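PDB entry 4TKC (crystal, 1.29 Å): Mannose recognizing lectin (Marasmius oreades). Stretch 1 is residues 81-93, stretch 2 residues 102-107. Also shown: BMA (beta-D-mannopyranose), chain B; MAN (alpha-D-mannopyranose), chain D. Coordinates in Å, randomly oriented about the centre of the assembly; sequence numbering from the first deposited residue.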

# COMPACT_ATOMS: atom_id res chain seq x y z
N HIS A 81 -3.65 -10.53 -12.95
CA HIS A 81 -2.88 -9.43 -13.49
C HIS A 81 -3.55 -8.85 -14.73
O HIS A 81 -4.26 -9.55 -15.46
N THR A 82 -3.44 -7.54 -14.86
CA THR A 82 -3.98 -6.80 -16.01
C THR A 82 -3.13 -6.92 -17.28
O THR A 82 -3.62 -6.65 -18.38
N ALA A 83 -1.92 -7.44 -17.16
CA ALA A 83 -1.03 -7.62 -18.32
C ALA A 83 -0.85 -6.33 -19.13
O ALA A 83 -0.79 -6.34 -20.35
N THR A 84 -0.65 -5.25 -18.40
CA THR A 84 -0.54 -3.93 -18.93
C THR A 84 0.89 -3.37 -18.96
O THR A 84 1.08 -2.17 -19.29
N ASN A 85 1.88 -4.25 -18.71
CA ASN A 85 3.31 -3.92 -18.66
C ASN A 85 3.66 -3.04 -19.84
O ASN A 85 3.33 -3.38 -20.98
N GLY A 86 4.31 -1.93 -19.58
CA GLY A 86 4.80 -1.06 -20.62
C GLY A 86 5.63 0.07 -20.03
O GLY A 86 5.85 0.15 -18.81
N ASP A 87 6.00 1.00 -20.92
CA ASP A 87 6.88 2.11 -20.57
C ASP A 87 6.16 3.48 -20.56
O ASP A 87 6.81 4.51 -20.40
N ASP A 88 4.82 3.48 -20.67
CA ASP A 88 4.04 4.73 -20.77
C ASP A 88 3.68 5.24 -19.37
O ASP A 88 2.49 5.38 -19.06
N HIS A 89 4.71 5.56 -18.58
CA HIS A 89 4.57 6.06 -17.20
C HIS A 89 4.02 7.50 -17.20
O HIS A 89 4.34 8.28 -18.10
N PRO A 90 3.25 7.86 -16.15
CA PRO A 90 2.90 7.01 -14.99
C PRO A 90 1.69 6.13 -15.27
O PRO A 90 0.77 6.54 -16.05
N TYR A 91 1.58 5.00 -14.59
CA TYR A 91 0.37 4.13 -14.64
C TYR A 91 -0.43 4.33 -13.37
O TYR A 91 0.16 4.55 -12.27
N ASN A 92 -1.75 4.24 -13.46
CA ASN A 92 -2.61 4.39 -12.32
C ASN A 92 -3.78 3.47 -12.46
O ASN A 92 -4.31 3.35 -13.61
N LEU A 93 -4.30 2.93 -11.37
CA LEU A 93 -5.55 2.16 -11.42
C LEU A 93 -6.61 3.04 -10.78
O LEU A 93 -6.46 3.43 -9.60
N VAL A 102 -10.22 1.09 -14.13
CA VAL A 102 -9.42 1.34 -15.29
C VAL A 102 -7.92 1.47 -14.94
O VAL A 102 -7.56 2.22 -14.03
N VAL A 103 -7.07 0.78 -15.72
CA VAL A 103 -5.61 1.05 -15.71
C VAL A 103 -5.34 2.05 -16.81
O VAL A 103 -5.60 1.77 -18.01
N TYR A 104 -4.96 3.25 -16.42
CA TYR A 104 -4.55 4.31 -17.30
C TYR A 104 -3.03 4.39 -17.42
O TYR A 104 -2.31 4.37 -16.39
N ALA A 105 -2.52 4.50 -18.63
CA ALA A 105 -1.16 4.88 -18.93
C ALA A 105 -1.10 6.39 -19.11
O ALA A 105 -2.12 7.07 -18.93
N LYS A 106 0.10 6.90 -19.40
CA LYS A 106 0.31 8.33 -19.55
C LYS A 106 -0.79 8.99 -20.38
O LYS A 106 -1.28 8.42 -21.35
N GLY A 107 -1.20 10.19 -19.99
CA GLY A 107 -2.08 10.96 -20.85
C GLY A 107 -3.51 10.48 -20.81
O GLY A 107 -4.28 10.77 -21.71

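What holds the two backbones at a distance where side chains can meet? Asn-92 and Tyr-104 form an antiparallel hydrogen-bonded pair: Asn-92 N donates to Tyr-104 O at 3.0 Å, and Tyr-104 N returns to Asn-92 O at 2.9 Å. Beyond the cis peptide bond preceding Pro-90, Lys-106 N reaches Asp-88 O at 2.9 Å. Leu-93 and Val-103 face each other as the next, non-hydrogen-bonded pair.

Which apolar side chains fill the space on the Leu-93 and Val-103 face? Val-103 (chi1 t) is the hub, the residue most covered by the other stretch. Its CG2 lies 3.7 Å from Leu-93 CD1, the leucine being t at chi1 and p at chi2, and 3.9 Å from Thr-82 CG2. Its CG1 sits at the edge of the Tyr-91 ring, 4.3 Å from Tyr-91 CD2, and 4.0 Å from Thr-84 OG1. Tyr-91 (chi1 m) also brings CE2 within 3.6 Å of Ala-105 CB, while Asp-88 CB, pointing toward the second stretch, approaches Ala-105 CB at 3.8 Å.

How are the polar groups beside this packing satisfied? Thr-82 and Thr-84, both p, point toward stretch 2, yet Thr-82 OG1 donates to Thr-84 OG1 at 2.7 Å, so their hydroxyls pair within their own loop. Asp-88 N donates to Tyr-91 OH at 3.0 Å, tying the loop to the far end of the tyrosine ring.

What happens on the face carrying Asn-92 and Tyr-104? A water accepts from Asn-92 ND2 at 2.9 Å and lies 2.7 Å from Pro-90 O and 2.9 Å from Tyr-104 O, linking the two stretches. Tyr-104 (chi1 m) starts on this face, but its end leads away to mannose, where Tyr-104 OH and MAN O4 share a hydrogen bond of 2.7 Å.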

# COMPACT_ATOMS: atom_id res chain seq x y z
CB HIS A 81 -1.42 -9.84 -13.74
CG HIS A 81 -1.26 -10.97 -14.68
ND1 HIS A 81 -0.85 -10.81 -15.99
CD2 HIS A 81 -1.47 -12.30 -14.51
CE1 HIS A 81 -0.80 -11.99 -16.58
NE2 HIS A 81 -1.21 -12.90 -15.72
CB THR A 82 -4.16 -5.32 -15.66
OG1 THR A 82 -2.88 -4.80 -15.25
CG2 THR A 82 -5.13 -5.18 -14.48
CB ALA A 83 -1.45 -8.80 -19.19
CB THR A 84 -1.46 -2.97 -18.17
OG1 THR A 84 -1.40 -3.20 -16.77
CG2 THR A 84 -2.87 -3.20 -18.60
CB ASN A 85 4.21 -5.17 -18.82
CG ASN A 85 3.99 -6.23 -17.78
OD1 ASN A 85 4.92 -6.55 -16.99
ND2 ASN A 85 2.82 -6.81 -17.78
CB ASP A 87 8.05 2.20 -21.56
CG ASP A 87 8.92 0.97 -21.55
OD1 ASP A 87 9.34 0.53 -20.45
OD2 ASP A 87 9.24 0.46 -22.65
CB ASP A 88 2.80 4.55 -21.63
CG ASP A 88 3.13 4.49 -23.11
OD1 ASP A 88 4.25 4.89 -23.49
OD2 ASP A 88 2.26 4.06 -23.89
CB HIS A 89 5.90 6.02 -16.46
CG HIS A 89 6.47 4.65 -16.38
ND1 HIS A 89 5.98 3.70 -15.51
CD2 HIS A 89 7.36 4.01 -17.17
CE1 HIS A 89 6.61 2.55 -15.72
NE2 HIS A 89 7.48 2.72 -16.70
CB PRO A 90 2.50 8.03 -13.92
CG PRO A 90 1.95 9.18 -14.71
CD PRO A 90 2.75 9.24 -16.00
CB TYR A 91 0.83 2.68 -14.75
CG TYR A 91 1.40 2.30 -16.10
CD1 TYR A 91 2.74 2.45 -16.38
CD2 TYR A 91 0.54 1.83 -17.11
CE1 TYR A 91 3.27 2.17 -17.62
CE2 TYR A 91 1.04 1.55 -18.36
CZ TYR A 91 2.38 1.71 -18.62
OH TYR A 91 2.84 1.42 -19.87
CB ASN A 92 -3.10 5.83 -12.23
CG ASN A 92 -2.04 6.77 -11.72
OD1 ASN A 92 -1.83 6.88 -10.51
ND2 ASN A 92 -1.39 7.47 -12.63
CB LEU A 93 -5.42 0.82 -10.66
CG LEU A 93 -6.66 -0.04 -10.45
CD1 LEU A 93 -6.91 -0.77 -11.75
CD2 LEU A 93 -6.55 -1.03 -9.29
CB VAL A 102 -9.88 2.64 -16.03
CG1 VAL A 102 -9.18 2.77 -17.37
CG2 VAL A 102 -11.39 2.69 -16.24
CB VAL A 103 -4.74 -0.20 -15.95
CG1 VAL A 103 -3.27 0.22 -15.98
CG2 VAL A 103 -4.97 -1.26 -14.87
CB TYR A 104 -5.06 5.66 -16.79
CG TYR A 104 -6.55 5.90 -16.99
CD1 TYR A 104 -7.08 6.18 -18.27
CD2 TYR A 104 -7.43 5.81 -15.94
CE1 TYR A 104 -8.43 6.38 -18.43
CE2 TYR A 104 -8.77 6.05 -16.11
CZ TYR A 104 -9.27 6.31 -17.36
OH TYR A 104 -10.63 6.51 -17.57
CB ALA A 105 -0.64 4.16 -20.16
CB LYS A 106 1.67 8.61 -20.21
CG LYS A 106 2.08 10.07 -20.24
CD LYS A 106 3.41 10.26 -20.96
CE LYS A 106 3.69 11.73 -21.24
NZ LYS A 106 4.94 11.95 -22.02
C1 BMA B . 5.23 -10.02 -14.70
C2 BMA B . 5.56 -8.91 -13.71
C3 BMA B . 5.57 -9.54 -12.32
C4 BMA B . 4.24 -10.27 -12.04
C5 BMA B . 3.91 -11.28 -13.14
C6 BMA B . 2.58 -11.98 -12.85
O1 BMA B . 5.27 -9.41 -15.99
O2 BMA B . 4.63 -7.82 -13.83
O3 BMA B . 5.83 -8.50 -11.37
O4 BMA B . 4.31 -10.97 -10.79
O5 BMA B . 3.93 -10.57 -14.39
O6 BMA B . 1.72 -12.12 -13.99
C1 MAN D . -15.54 4.27 -20.47
C2 MAN D . -15.30 5.17 -19.27
C3 MAN D . -13.93 5.83 -19.42
C4 MAN D . -12.84 4.75 -19.59
C5 MAN D . -13.19 3.85 -20.78
C6 MAN D . -12.24 2.68 -20.88
O1 MAN D . -15.67 5.04 -21.65
O2 MAN D . -15.40 4.39 -18.11
O3 MAN D . -13.67 6.59 -18.26
O4 MAN D . -11.58 5.37 -19.77
O5 MAN D . -14.51 3.33 -20.66
O6 MAN D . -12.46 1.98 -22.08
O HOH W 1 -1.85 7.08 -15.50